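Local structure of xyloglucan-specific endo-beta-1,4-glucanase BoGH9A (Bacteroides ovatus, 6DHT) at residues A[176-179]-A[180-184]; A[341-344]-A[345-349]; A[398-401]-A[402-405]. The protein cleaves the beta-1,4-glucan backbone of xyloglucan from within the chain, releasing xyloglucan oligosaccharides. All coordinates share one frame; numbering follows the deposited sequence.

Contact 1. Residues A[176-179]-A[180-184]; sequences IVNS and GYSIG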
ATOM      1  N   ILE A 176       3.634  -4.596  14.303  1.00 14.88           N
ATOM      2  CA  ILE A 176       3.814  -3.160  14.471  1.00 14.57           C
ATOM      3  C   ILE A 176       4.597  -2.516  13.316  1.00 16.48           C
ATOM      4  O   ILE A 176       4.242  -1.430  12.832  1.00 14.67           O
ATOM      5  CB  ILE A 176       4.516  -2.863  15.824  1.00 15.58           C
ATOM      6  CG1 ILE A 176       3.567  -3.089  17.010  1.00 16.25           C
ATOM      7  CG2 ILE A 176       5.010  -1.419  15.856  1.00 16.39           C
ATOM      8  CD1 ILE A 176       2.394  -2.121  17.100  1.00 18.05           C
ATOM      9  N   VAL A 177       5.644  -3.165  12.842  1.00 15.83           N
ATOM     10  CA  VAL A 177       6.438  -2.594  11.761  1.00 14.22           C
ATOM     11  C   VAL A 177       5.566  -2.405  10.535  1.00 13.95           C
ATOM     12  O   VAL A 177       5.487  -1.293   9.957  1.00 15.25           O
ATOM     13  CB  VAL A 177       7.673  -3.449  11.463  1.00 16.24           C
ATOM     14  CG1 VAL A 177       8.299  -3.106  10.124  1.00 18.55           C
ATOM     15  CG2 VAL A 177       8.689  -3.281  12.588  1.00 18.81           C
ATOM     16  N   ASN A 178       4.885  -3.465  10.121  1.00 13.01           N
ATOM     17  CA  ASN A 178       4.166  -3.388   8.868  1.00 13.15           C
ATOM     18  C   ASN A 178       2.949  -2.483   8.979  1.00 14.99           C
ATOM     19  O   ASN A 178       2.659  -1.712   8.050  1.00 13.62           O
ATOM     20  CB  ASN A 178       3.748  -4.777   8.419  1.00 14.47           C
ATOM     21  CG  ASN A 178       3.458  -4.826   6.951  1.00 13.03           C
ATOM     22  OD1 ASN A 178       4.215  -4.278   6.152  1.00 15.55           O
ATOM     23  ND2 ASN A 178       2.343  -5.432   6.587  1.00 13.36           N
ATOM     24  N   SER A 179       2.228  -2.521  10.089  1.00 13.98           N
ATOM     25  CA  SER A 179       1.027  -1.700  10.164  1.00 13.83           C
ATOM     26  C   SER A 179       1.370  -0.223  10.399  1.00 13.80           C
ATOM     27  O   SER A 179       0.675   0.636   9.873  1.00 13.92           O
ATOM     28  CB  SER A 179       0.014  -2.254  11.169  1.00 17.33           C
ATOM     29  OG  SER A 179       0.470  -2.146  12.488  1.00 15.56           O
ATOM     30  N   GLY A 180       2.439   0.052  11.136  1.00 13.64           N
ATOM     31  CA  GLY A 180       2.923   1.397  11.332  1.00 13.72           C
ATOM     32  C   GLY A 180       3.362   2.013  10.023  1.00 13.97           C
ATOM     33  O   GLY A 180       3.010   3.155   9.722  1.00 13.04           O
ATOM     34  N   TYR A 181       4.140   1.272   9.252  1.00 14.80           N
ATOM     35  CA  TYR A 181       4.560   1.693   7.916  1.00 12.38           C
ATOM     36  C   TYR A 181       3.342   1.964   7.025  1.00 10.71           C
ATOM     37  O   TYR A 181       3.267   2.985   6.301  1.00 12.36           O
ATOM     38  CB  TYR A 181       5.391   0.592   7.249  1.00 14.51           C
ATOM     39  CG  TYR A 181       5.468   0.804   5.774  1.00 14.24           C
ATOM     40  CD1 TYR A 181       6.339   1.738   5.213  1.00 13.77           C
ATOM     41  CD2 TYR A 181       4.640   0.089   4.937  1.00 13.59           C
ATOM     42  CE1 TYR A 181       6.367   1.930   3.826  1.00 14.25           C
ATOM     43  CE2 TYR A 181       4.649   0.278   3.582  1.00 14.58           C
ATOM     44  CZ  TYR A 181       5.514   1.207   3.027  1.00 14.23           C
ATOM     45  OH  TYR A 181       5.537   1.373   1.645  1.00 16.36           O
ATOM     46  N   SER A 182       2.385   1.047   7.052  1.00 11.75           N
ATOM     47  CA  SER A 182       1.225   1.149   6.179  1.00 12.23           C
ATOM     48  C   SER A 182       0.419   2.423   6.428  1.00 10.24           C
ATOM     49  O   SER A 182       0.043   3.145   5.495  1.00 11.33           O
ATOM     50  CB  SER A 182       0.324  -0.071   6.334  1.00 12.42           C
ATOM     51  OG  SER A 182       0.953  -1.271   5.853  1.00 12.88           O
ATOM     52  N   ILE A 183       0.124   2.687   7.691  1.00 10.92           N
ATOM     53  CA  ILE A 183      -0.543   3.917   8.087  1.00 11.33           C
ATOM     54  C   ILE A 183       0.326   5.115   7.713  1.00 11.41           C
ATOM     55  O   ILE A 183      -0.177   6.091   7.170  1.00 11.51           O
ATOM     56  CB  ILE A 183      -0.812   3.912   9.581  1.00 11.71           C
ATOM     57  CG1 ILE A 183      -1.785   2.804   9.972  1.00 11.94           C
ATOM     58  CG2 ILE A 183      -1.357   5.248   9.984  1.00 12.08           C
ATOM     59  CD1 ILE A 183      -1.806   2.479  11.439  1.00 15.08           C
ATOM     60  N   GLY A 184       1.633   5.024   7.942  1.00 11.39           N
ATOM     61  CA  GLY A 184       2.528   6.118   7.618  1.00 12.36           C
ATOM     62  C   GLY A 184       2.466   6.521   6.144  1.00 11.34           C
ATOM     63  O   GLY A 184       2.478   7.712   5.819  1.00 11.76           O
TER
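The carbonyl oxygen N178 O is gripped twice by one residue four places on: S182 N donates to it at 2.9 Å and the hydroxyl S182 OG at 2.8 Å. The two donors come in from opposite faces of the carbonyl plane, the hydroxyl tilted 34° from it. S182 can do this because its OG stands beside its own backbone N (chi1 -67°), which folds the hydroxyl back over the preceding turn and satisfies this buried group within the helix. Y181 meets the earlier turn through its base, with CB 3.3 Å from V177 O, while its ring swings away and has N178 O near its plane, at the edge. I183 lays its CG1 branch alongside the carbonyl of S179, CG1 lying 3.3 Å from S179 O. That oxygen also takes a nearly straight bond from I183 N (3.0 Å, 174°), and G180 N and Y181 N bond back to I176 O and V177 O in the ordinary helical pattern. The hydroxyl of S179 turns back to bond Y175 O, and the amide ND2 of N178 is held by D168 and N552. The side chain of N178 is about 8 Å from those of the predicted nucleophile D171 and proton donor E548. This first part of helix 176-192 directly follows strand 174-175 and is buried among other helices: I176 and V177 pack on helix 265-281, S179 and I183 reach helix 213-226, and N178 and S182 lie against the start of helix 551-567.

Contact 2. Residues A[341-344]-A[345-349]; sequences EFFW and AASEL. With CA (calcium ion), chain C.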
ATOM      1  N   GLU A 341      14.392   4.275   9.788  1.00 17.91           N
ATOM      2  CA  GLU A 341      13.330   4.403  10.771  1.00 17.58           C
ATOM      3  C   GLU A 341      13.673   5.551  11.748  1.00 17.89           C
ATOM      4  O   GLU A 341      12.799   6.303  12.160  1.00 17.42           O
ATOM      5  CB  GLU A 341      13.098   3.070  11.509  1.00 18.55           C
ATOM      6  CG  GLU A 341      12.428   1.958  10.660  1.00 17.03           C
ATOM      7  CD  GLU A 341      13.379   1.202   9.750  1.00 19.13           C
ATOM      8  OE1 GLU A 341      14.605   1.454   9.786  1.00 20.28           O
ATOM      9  OE2 GLU A 341      12.905   0.340   8.971  1.00 19.04           O
ATOM     10  N   PHE A 342      14.945   5.671  12.131  1.00 19.00           N
ATOM     11  CA  PHE A 342      15.365   6.816  12.935  1.00 18.06           C
ATOM     12  C   PHE A 342      15.091   8.122  12.168  1.00 15.89           C
ATOM     13  O   PHE A 342      14.555   9.079  12.725  1.00 17.54           O
ATOM     14  CB  PHE A 342      16.854   6.705  13.318  1.00 20.08           C
ATOM     15  CG  PHE A 342      17.109   5.948  14.607  1.00 19.78           C
ATOM     16  CD1 PHE A 342      16.718   6.482  15.815  1.00 22.63           C
ATOM     17  CD2 PHE A 342      17.731   4.724  14.587  1.00 21.32           C
ATOM     18  CE1 PHE A 342      16.950   5.812  16.997  1.00 23.94           C
ATOM     19  CE2 PHE A 342      17.975   4.040  15.778  1.00 21.03           C
ATOM     20  CZ  PHE A 342      17.571   4.598  16.980  1.00 22.22           C
ATOM     21  N   PHE A 343      15.393   8.127  10.869  1.00 17.44           N
ATOM     22  CA  PHE A 343      15.172   9.336  10.065  1.00 18.97           C
ATOM     23  C   PHE A 343      13.706   9.706  10.006  1.00 15.49           C
ATOM     24  O   PHE A 343      13.322  10.860  10.214  1.00 15.93           O
ATOM     25  CB  PHE A 343      15.708   9.158   8.655  1.00 19.22           C
ATOM     26  CG  PHE A 343      15.409  10.309   7.749  1.00 17.55           C
ATOM     27  CD1 PHE A 343      16.076  11.501   7.923  1.00 19.84           C
ATOM     28  CD2 PHE A 343      14.487  10.206   6.715  1.00 18.01           C
ATOM     29  CE1 PHE A 343      15.832  12.570   7.104  1.00 17.38           C
ATOM     30  CE2 PHE A 343      14.240  11.278   5.893  1.00 17.08           C
ATOM     31  CZ  PHE A 343      14.915  12.466   6.082  1.00 16.93           C
ATOM     32  N   TRP A 344      12.870   8.717   9.716  1.00 15.88           N
ATOM     33  CA  TRP A 344      11.434   8.975   9.613  1.00 15.37           C
ATOM     34  C   TRP A 344      10.861   9.427  10.967  1.00 13.98           C
ATOM     35  O   TRP A 344      10.180  10.460  11.058  1.00 14.58           O
ATOM     36  CB  TRP A 344      10.692   7.749   9.025  1.00 14.40           C
ATOM     37  CG  TRP A 344       9.216   7.938   8.970  1.00 12.58           C
ATOM     38  CD1 TRP A 344       8.544   9.092   8.718  1.00 16.64           C
ATOM     39  CD2 TRP A 344       8.215   6.943   9.234  1.00 13.17           C
ATOM     40  NE1 TRP A 344       7.183   8.893   8.809  1.00 13.77           N
ATOM     41  CE2 TRP A 344       6.955   7.573   9.097  1.00 13.41           C
ATOM     42  CE3 TRP A 344       8.258   5.579   9.537  1.00 15.20           C
ATOM     43  CZ2 TRP A 344       5.754   6.898   9.299  1.00 12.89           C
ATOM     44  CZ3 TRP A 344       7.051   4.903   9.728  1.00 15.56           C
ATOM     45  CH2 TRP A 344       5.820   5.571   9.601  1.00 15.06           C
ATOM     46  N   ALA A 345      11.174   8.693  12.031  1.00 16.03           N
ATOM     47  CA  ALA A 345      10.699   9.077  13.349  1.00 16.28           C
ATOM     48  C   ALA A 345      11.172  10.456  13.821  1.00 13.19           C
ATOM     49  O   ALA A 345      10.385  11.231  14.314  1.00 15.32           O
ATOM     50  CB  ALA A 345      11.089   8.023  14.394  1.00 17.19           C
ATOM     51  N   ALA A 346      12.464  10.729  13.664  1.00 16.23           N
ATOM     52  CA  ALA A 346      12.995  12.018  14.108  1.00 17.68           C
ATOM     53  C   ALA A 346      12.340  13.125  13.296  1.00 16.44           C
ATOM     54  O   ALA A 346      12.005  14.175  13.848  1.00 17.17           O
ATOM     55  CB  ALA A 346      14.492  12.036  13.958  1.00 18.78           C
ATOM     56  N   SER A 347      12.155  12.899  11.989  1.00 14.86           N
ATOM     57  CA  SER A 347      11.500  13.908  11.136  1.00 15.19           C
ATOM     58  C   SER A 347      10.075  14.199  11.610  1.00 15.70           C
ATOM     59  O   SER A 347       9.701  15.352  11.807  1.00 16.09           O
ATOM     60  CB  SER A 347      11.500  13.484   9.671  1.00 14.58           C
ATOM     61  OG  SER A 347      12.811  13.444   9.158  1.00 16.09           O
ATOM     62  N   GLU A 348       9.285  13.152  11.853  1.00 15.88           N
ATOM     63  CA  GLU A 348       7.937  13.357  12.329  1.00 14.28           C
ATOM     64  C   GLU A 348       7.928  14.067  13.676  1.00 15.27           C
ATOM     65  O   GLU A 348       7.081  14.898  13.907  1.00 14.68           O
ATOM     66  CB  GLU A 348       7.186  12.017  12.416  1.00 15.60           C
ATOM     67  CG  GLU A 348       6.967  11.302  11.093  1.00 14.73           C
ATOM     68  CD  GLU A 348       5.912  11.973  10.194  1.00 18.05           C
ATOM     69  OE1 GLU A 348       5.338  13.045  10.542  1.00 18.07           O
ATOM     70  OE2 GLU A 348       5.655  11.405   9.103  1.00 16.88           O
ATOM     71  N   LEU A 349       8.821  13.658  14.577  1.00 16.40           N
ATOM     72  CA  LEU A 349       8.861  14.292  15.888  1.00 18.35           C
ATOM     73  C   LEU A 349       9.273  15.756  15.793  1.00 17.39           C
ATOM     74  O   LEU A 349       8.724  16.592  16.488  1.00 17.93           O
ATOM     75  CB  LEU A 349       9.768  13.511  16.841  1.00 17.40           C
ATOM     76  CG  LEU A 349       9.027  12.296  17.432  1.00 17.68           C
ATOM     77  CD1 LEU A 349       9.983  11.247  17.964  1.00 21.90           C
ATOM     78  CD2 LEU A 349       7.999  12.706  18.490  1.00 20.28           C
TER
HETATM   79 CA    CA C 602      15.101  -0.031   7.831  1.00 19.51          CA
HETATM   80  O   HOH W   1      16.551  -1.242   6.248  1.00 26.14           O
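Side-chain hydrogen bonding joins W344 to E348 one turn later: the indole NE1 donates to E348 OE2 at 3.0 Å. The oxygen sits at the edge of the indole, 16° out of the ring plane, and receives the proton on its anti lone pair, with ring and carboxylate planes 73° apart. In E348, chi1 (-64°) sets CG beside the backbone N and 3.3 Å from W344 NE1, and the bend at chi2 then carries the carboxylate to the indole. Its other oxygen, OE1, forms a salt bridge with R280, so both oxygens of the buried carboxylate are engaged and its negative charge is probably balanced.

A second polar group lies on a different side of the helix. S347 OG bonds to F343 O at 2.8 Å, while S347 N bonds to the same oxygen from the opposite face; W386 NE1 also bonds to this hydroxyl. S347 OG also lies over one face of the F343 ring, 3.7 Å above the plane and displaced toward the rim.

Metal binding occupies the N-terminal end. E341 chelates calcium with both carboxylate oxygens, OE1 and OE2 each 2.5 Å from the ion, with D335, H337 O, D340, G376 O and a water among the other ligands. The arrangement is that of a helix in the (alpha/alpha)6-barrel GH9 catalytic domain whose first turn supplies a bidentate calcium ligand and whose next turns are tied by side-chain bonds to neighbouring helices.

Contact 3. Residues A[398-401]-A[402-405]; sequences RRFA and DSLK. With EDO (1,2-ethanediol), chain L.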
ATOM      1  N   ARG A 398      14.797  24.602   4.520  1.00 18.03           N
ATOM      2  CA  ARG A 398      14.455  24.658   3.109  1.00 16.07           C
ATOM      3  C   ARG A 398      15.595  24.123   2.270  1.00 20.93           C
ATOM      4  O   ARG A 398      15.375  23.387   1.299  1.00 19.28           O
ATOM      5  CB  ARG A 398      14.129  26.092   2.706  1.00 20.31           C
ATOM      6  CG  ARG A 398      13.485  26.157   1.354  1.00 34.81           C
ATOM      7  CD  ARG A 398      11.974  26.179   1.488  1.00 43.08           C
ATOM      8  NE  ARG A 398      11.411  24.855   1.304  1.00 44.12           N
ATOM      9  CZ  ARG A 398      10.224  24.466   1.758  1.00 39.13           C
ATOM     10  NH1 ARG A 398       9.439  25.285   2.449  1.00 40.50           N
ATOM     11  NH2 ARG A 398       9.833  23.235   1.519  1.00 41.54           N
ATOM     12  N   ARG A 399      16.825  24.413   2.662  1.00 18.46           N
ATOM     13  CA  ARG A 399      17.984  23.919   1.949  1.00 20.11           C
ATOM     14  C   ARG A 399      18.029  22.385   2.037  1.00 18.04           C
ATOM     15  O   ARG A 399      18.333  21.707   1.046  1.00 20.61           O
ATOM     16  CB  ARG A 399      19.251  24.534   2.539  1.00 21.19           C
ATOM     17  CG  ARG A 399      20.548  24.178   1.825  1.00 30.66           C
ATOM     18  CD  ARG A 399      21.724  24.271   2.795  1.00 40.20           C
ATOM     19  NE  ARG A 399      21.607  25.443   3.667  1.00 54.57           N
ATOM     20  CZ  ARG A 399      22.010  25.499   4.936  1.00 49.75           C
ATOM     21  NH1 ARG A 399      22.577  24.450   5.521  1.00 52.95           N
ATOM     22  NH2 ARG A 399      21.839  26.619   5.628  1.00 47.28           N
ATOM     23  N   PHE A 400      17.751  21.846   3.218  1.00 16.42           N
ATOM     24  CA  PHE A 400      17.723  20.408   3.391  1.00 20.52           C
ATOM     25  C   PHE A 400      16.617  19.783   2.529  1.00 20.64           C
ATOM     26  O   PHE A 400      16.875  18.825   1.777  1.00 18.45           O
ATOM     27  CB  PHE A 400      17.517  20.048   4.854  1.00 16.76           C
ATOM     28  CG  PHE A 400      17.562  18.568   5.121  1.00 18.03           C
ATOM     29  CD1 PHE A 400      18.699  17.846   4.825  1.00 21.76           C
ATOM     30  CD2 PHE A 400      16.483  17.926   5.680  1.00 19.59           C
ATOM     31  CE1 PHE A 400      18.754  16.476   5.066  1.00 23.83           C
ATOM     32  CE2 PHE A 400      16.523  16.554   5.932  1.00 19.96           C
ATOM     33  CZ  PHE A 400      17.658  15.836   5.631  1.00 21.37           C
ATOM     34  N   ALA A 401      15.398  20.307   2.638  1.00 18.21           N
ATOM     35  CA  ALA A 401      14.295  19.821   1.808  1.00 16.90           C
ATOM     36  C   ALA A 401      14.660  19.873   0.327  1.00 21.52           C
ATOM     37  O   ALA A 401      14.421  18.907  -0.411  1.00 19.07           O
ATOM     38  CB  ALA A 401      13.023  20.609   2.073  1.00 18.33           C
ATOM     39  N   ASP A 402      15.240  20.983  -0.120  1.00 20.59           N
ATOM     40  CA  ASP A 402      15.617  21.130  -1.526  1.00 22.76           C
ATOM     41  C   ASP A 402      16.577  20.026  -1.957  1.00 19.64           C
ATOM     42  O   ASP A 402      16.474  19.529  -3.084  1.00 22.36           O
ATOM     43  CB  ASP A 402      16.276  22.494  -1.800  1.00 23.77           C
ATOM     44  CG  ASP A 402      15.275  23.628  -1.896  1.00 33.68           C
ATOM     45  OD1 ASP A 402      14.057  23.371  -1.850  1.00 39.21           O
ATOM     46  OD2 ASP A 402      15.716  24.792  -2.036  1.00 36.20           O
ATOM     47  N   SER A 403      17.490  19.625  -1.076  1.00 19.19           N
ATOM     48  CA  SER A 403      18.441  18.575  -1.404  1.00 21.79           C
ATOM     49  C   SER A 403      17.709  17.240  -1.561  1.00 21.90           C
ATOM     50  O   SER A 403      18.069  16.425  -2.411  1.00 23.89           O
ATOM     51  CB  SER A 403      19.572  18.462  -0.365  1.00 25.22           C
ATOM     52  OG  SER A 403      19.138  17.943   0.884  1.00 27.01           O
ATOM     53  N   LEU A 404      16.663  17.026  -0.774  1.00 18.14           N
ATOM     54  CA  LEU A 404      15.901  15.780  -0.870  1.00 17.15           C
ATOM     55  C   LEU A 404      15.059  15.796  -2.129  1.00 21.11           C
ATOM     56  O   LEU A 404      14.902  14.750  -2.793  1.00 18.10           O
ATOM     57  CB  LEU A 404      14.997  15.626   0.349  1.00 17.13           C
ATOM     58  CG  LEU A 404      15.660  15.535   1.726  1.00 19.10           C
ATOM     59  CD1 LEU A 404      14.631  15.534   2.844  1.00 18.78           C
ATOM     60  CD2 LEU A 404      16.537  14.314   1.826  1.00 22.10           C
ATOM     61  N   LYS A 405      14.516  16.948  -2.489  1.00 18.59           N
ATOM     62  CA  LYS A 405      13.792  17.101  -3.741  1.00 18.48           C
ATOM     63  C   LYS A 405      14.691  16.751  -4.914  1.00 19.51           C
ATOM     64  O   LYS A 405      14.292  16.004  -5.819  1.00 19.39           O
ATOM     65  CB  LYS A 405      13.277  18.531  -3.893  1.00 19.51           C
ATOM     66  CG  LYS A 405      12.667  18.859  -5.254  1.00 21.08           C
ATOM     67  CD  LYS A 405      12.057  20.243  -5.232  1.00 22.00           C
ATOM     68  CE  LYS A 405      11.751  20.734  -6.637  1.00 24.01           C
ATOM     69  NZ  LYS A 405      11.232  22.120  -6.634  1.00 26.36           N
TER
HETATM   70  C1  EDO L 611      11.660  21.558  -1.359  1.00 40.58           C
HETATM   71  O1  EDO L 611      11.964  22.746  -0.616  1.00 44.19           O
HETATM   72  C2  EDO L 611      10.188  21.207  -1.171  1.00 37.63           C
HETATM   73  O2  EDO L 611       9.396  22.064  -1.999  1.00 43.16           O
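Bends at chi2 (95°) and chi3 (-98°) curl R398 onward along the helix toward D402, whose CG lies beside its own backbone N. The two charged groups do not form a salt bridge, R398 NE and D402 OD1 being 4.4 Å apart. A 1,2-ethanediol molecule, probably from the crystallisation liquor, fills in between them. Its O1 accepts from R398 NE at 2.9 Å and from R398 NH2 at 3.1 Å, near the guanidinium plane, and donates to D402 OD1 at 2.5 Å. One hydroxyl thus links the opposite charges, with the methyl of A401 3.6 Å from it (CB to O1).

On another side of the helix F400 O is the shared acceptor. S403 OG bonds to it at 2.6 Å, in the carbonyl plane and on a lone pair. L404 N donates to the same oxygen at 3.1 Å, also in that plane; S403 N adds a weak bond. L404 turns its CD1 methyl over one face of the F400 ring, an off-centre CH-pi contact with CD1 4.2 Å from the centroid and 30° off the normal. W386 meets the same ring edge-to-face.

Farther along, K405 NZ bonds to Q457 O, near the end of helix 439-458. This is the pattern of an amphipathic helix at the periphery of the GH9 catalytic domain, with A401 and L404 buried while R399 and D402 face solvent, far from the annotated active and metal sites.

How the contacts relate
The three contacts follow in series along the chain, on helices 176-192, 339-353 and 395-416, all within the glycosyl hydrolase family 9 region. They form a chain in space as well. Contacts 1 and 2, their centres 14 Å apart, touch where the indole of W344 packs on G180 and G184, W344 CZ2 lying 3.7 Å from G184 CA. Contacts 2 and 3, with centres 16 Å apart, meet through F343 and F400. Contacts 1 and 3 do not touch, their nearest atoms being about 15 Å apart. The series thus runs outward from near the predicted catalytic residues, past a calcium-bearing helix, to a partly exposed helix.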